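PDB 3EVT: phosphoglycerate dehydrogenase from Lactobacillus plantarum, which probably catalyses the NAD-dependent oxidation of 3-phosphoglycerate to 3-phosphohydroxypyruvate, the first step of the phosphorylated route to serine. Local coordinates for residues A[115-118]-A[119-123]. Numbering follows the deposited sequence.
Sequences AAWL and NQRGA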
ATOM      1  N   ALA A 115       6.814  16.854  -6.581  1.00 40.10           N
ATOM      2  CA  ALA A 115       6.870  17.802  -7.706  1.00 39.75           C
ATOM      3  C   ALA A 115       5.656  18.737  -7.781  1.00 39.61           C
ATOM      4  O   ALA A 115       5.809  19.920  -8.090  1.00 39.87           O
ATOM      5  CB  ALA A 115       7.076  17.067  -9.078  1.00 39.53           C
ATOM      6  N   ALA A 116       4.446  18.214  -7.567  1.00 40.61           N
ATOM      7  CA  ALA A 116       3.229  19.056  -7.551  1.00 40.49           C
ATOM      8  C   ALA A 116       3.296  20.169  -6.532  1.00 41.12           C
ATOM      9  O   ALA A 116       2.852  21.273  -6.809  1.00 41.52           O
ATOM     10  CB  ALA A 116       1.984  18.257  -7.343  1.00 40.64           C
ATOM     11  N   TRP A 117       3.849  19.885  -5.366  1.00 41.91           N
ATOM     12  CA  TRP A 117       4.033  20.918  -4.349  1.00 43.00           C
ATOM     13  C   TRP A 117       5.014  22.006  -4.761  1.00 43.40           C
ATOM     14  O   TRP A 117       4.722  23.182  -4.593  1.00 44.14           O
ATOM     15  CB  TRP A 117       4.404  20.346  -2.964  1.00 42.25           C
ATOM     16  CG  TRP A 117       4.247  21.428  -1.957  1.00 45.31           C
ATOM     17  CD1 TRP A 117       5.248  22.154  -1.369  1.00 43.82           C
ATOM     18  CD2 TRP A 117       3.001  22.018  -1.507  1.00 45.05           C
ATOM     19  NE1 TRP A 117       4.699  23.120  -0.562  1.00 44.68           N
ATOM     20  CE2 TRP A 117       3.334  23.059  -0.627  1.00 44.51           C
ATOM     21  CE3 TRP A 117       1.636  21.750  -1.763  1.00 45.94           C
ATOM     22  CZ2 TRP A 117       2.359  23.829   0.027  1.00 48.29           C
ATOM     23  CZ3 TRP A 117       0.669  22.513  -1.122  1.00 46.43           C
ATOM     24  CH2 TRP A 117       1.028  23.543  -0.241  1.00 47.44           C
ATOM     25  N   LEU A 118       6.142  21.631  -5.342  1.00 44.21           N
ATOM     26  CA  LEU A 118       7.081  22.623  -5.858  1.00 45.04           C
ATOM     27  C   LEU A 118       6.414  23.479  -6.933  1.00 45.64           C
ATOM     28  O   LEU A 118       6.645  24.686  -7.015  1.00 46.70           O
ATOM     29  CB  LEU A 118       8.314  21.929  -6.424  1.00 44.69           C
ATOM     30  CG  LEU A 118       9.141  21.068  -5.463  1.00 44.81           C
ATOM     31  CD1 LEU A 118      10.304  20.461  -6.280  1.00 41.55           C
ATOM     32  CD2 LEU A 118       9.695  21.882  -4.281  1.00 45.88           C
ATOM     33  N   ASN A 119       5.562  22.844  -7.752  1.00 46.25           N
ATOM     34  CA  ASN A 119       4.770  23.545  -8.745  1.00 44.59           C
ATOM     35  C   ASN A 119       3.786  24.505  -8.104  1.00 45.21           C
ATOM     36  O   ASN A 119       3.677  25.674  -8.529  1.00 45.72           O
ATOM     37  CB  ASN A 119       4.028  22.577  -9.667  1.00 43.68           C
ATOM     38  CG  ASN A 119       3.141  23.317 -10.695  1.00 44.97           C
ATOM     39  OD1 ASN A 119       3.644  24.128 -11.491  1.00 47.40           O
ATOM     40  ND2 ASN A 119       1.815  23.095 -10.637  1.00 43.43           N
ATOM     41  N   GLN A 120       3.076  24.036  -7.079  1.00 44.70           N
ATOM     42  CA  GLN A 120       2.111  24.870  -6.326  1.00 44.91           C
ATOM     43  C   GLN A 120       2.774  26.083  -5.593  1.00 47.28           C
ATOM     44  O   GLN A 120       2.132  27.169  -5.417  1.00 47.69           O
ATOM     45  CB  GLN A 120       1.314  23.981  -5.349  1.00 44.13           C
ATOM     46  CG  GLN A 120       0.456  24.683  -4.263  1.00 43.52           C
ATOM     47  CD  GLN A 120      -0.705  23.802  -3.782  1.00 42.31           C
ATOM     48  OE1 GLN A 120      -0.770  22.631  -4.136  1.00 42.24           O
ATOM     49  NE2 GLN A 120      -1.596  24.346  -2.940  1.00 41.43           N
ATOM     50  N   ARG A 121       4.020  25.899  -5.131  1.00 47.31           N
ATOM     51  CA  ARG A 121       4.751  27.000  -4.528  1.00 49.20           C
ATOM     52  C   ARG A 121       5.594  27.711  -5.581  1.00 50.06           C
ATOM     53  O   ARG A 121       6.460  28.521  -5.244  1.00 50.84           O
ATOM     54  CB  ARG A 121       5.628  26.509  -3.376  1.00 48.40           C
ATOM     55  CG  ARG A 121       4.786  26.271  -2.138  1.00 49.14           C
ATOM     56  CD  ARG A 121       4.266  27.604  -1.586  1.00 51.24           C
ATOM     57  NE  ARG A 121       3.176  27.427  -0.618  1.00 50.62           N
ATOM     58  CZ  ARG A 121       1.886  27.398  -0.941  1.00 51.01           C
ATOM     59  NH1 ARG A 121       1.511  27.515  -2.220  1.00 47.38           N
ATOM     60  NH2 ARG A 121       0.964  27.234   0.011  1.00 50.22           N
ATOM     61  N   GLY A 122       5.349  27.395  -6.852  1.00 50.76           N
ATOM     62  CA  GLY A 122       6.212  27.901  -7.931  1.00 50.99           C
ATOM     63  C   GLY A 122       5.374  28.490  -9.030  1.00 50.63           C
ATOM     64  O   GLY A 122       4.506  29.317  -8.778  1.00 50.85           O
ATOM     65  N   ALA A 123       5.609  28.044 -10.240  1.00 50.24           N
ATOM     66  CA  ALA A 123       4.877  28.554 -11.387  1.00 51.26           C
ATOM     67  C   ALA A 123       3.370  28.211 -11.442  1.00 51.75           C
ATOM     68  O   ALA A 123       2.608  28.867 -12.160  1.00 51.24           O
ATOM     69  CB  ALA A 123       5.603  28.133 -12.712  1.00 50.46           C
TER
HETATM   70  O   HOH W   1       0.790  21.467  -8.574  1.00 37.56           O
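Asn119, Gln120 and Arg121 each donate a backbone N-H to the carbonyl four residues earlier, on Ala115, Ala116 and Trp117; the last bond, Arg121 N to Trp117 O at 2.9 Å, closes the last turn of the helix; Arg121 itself, at phi/psi -93°/12°, has already departed from helical geometry. On the side-chain level the indole of Trp117 meets both Gln120 and Arg121. With CG anti to the backbone N (chi1 168°) and the chain extended beyond it, Gln120 reaches across the indole: CG lies over the six-membered ring, 4.2 Å from its centroid, a CH-pi contact, and CD comes within 3.3 Å of Trp117 CZ3. Arg121 runs alongside the indole instead, its CG 3.5 Å from Trp117 NE1, while Trp117 CZ2 sits over one guanidinium face, the planes steeply inclined and therefore not stacked. This is the end of helix 113-120 in the nucleotide-binding domain, where it projects onto the second subunit: Gln120 OE1 accepts from the backbone N of Ile273 and NE2 donates to the backbone O of Val271, both of the second subunit, and Arg121 NH2 forms a salt bridge with Asp269 of the second subunit. An alanine replacing Trp117 would probably leave the Gln120 and Arg121 chains freer to turn away from these partners. On another side of the helix, a water donates to Ala116 O (2.7 Å) and accepts from Asn119 ND2 (2.8 Å), while Asn119 OD1 accepts from the backbone N-H of Gln125.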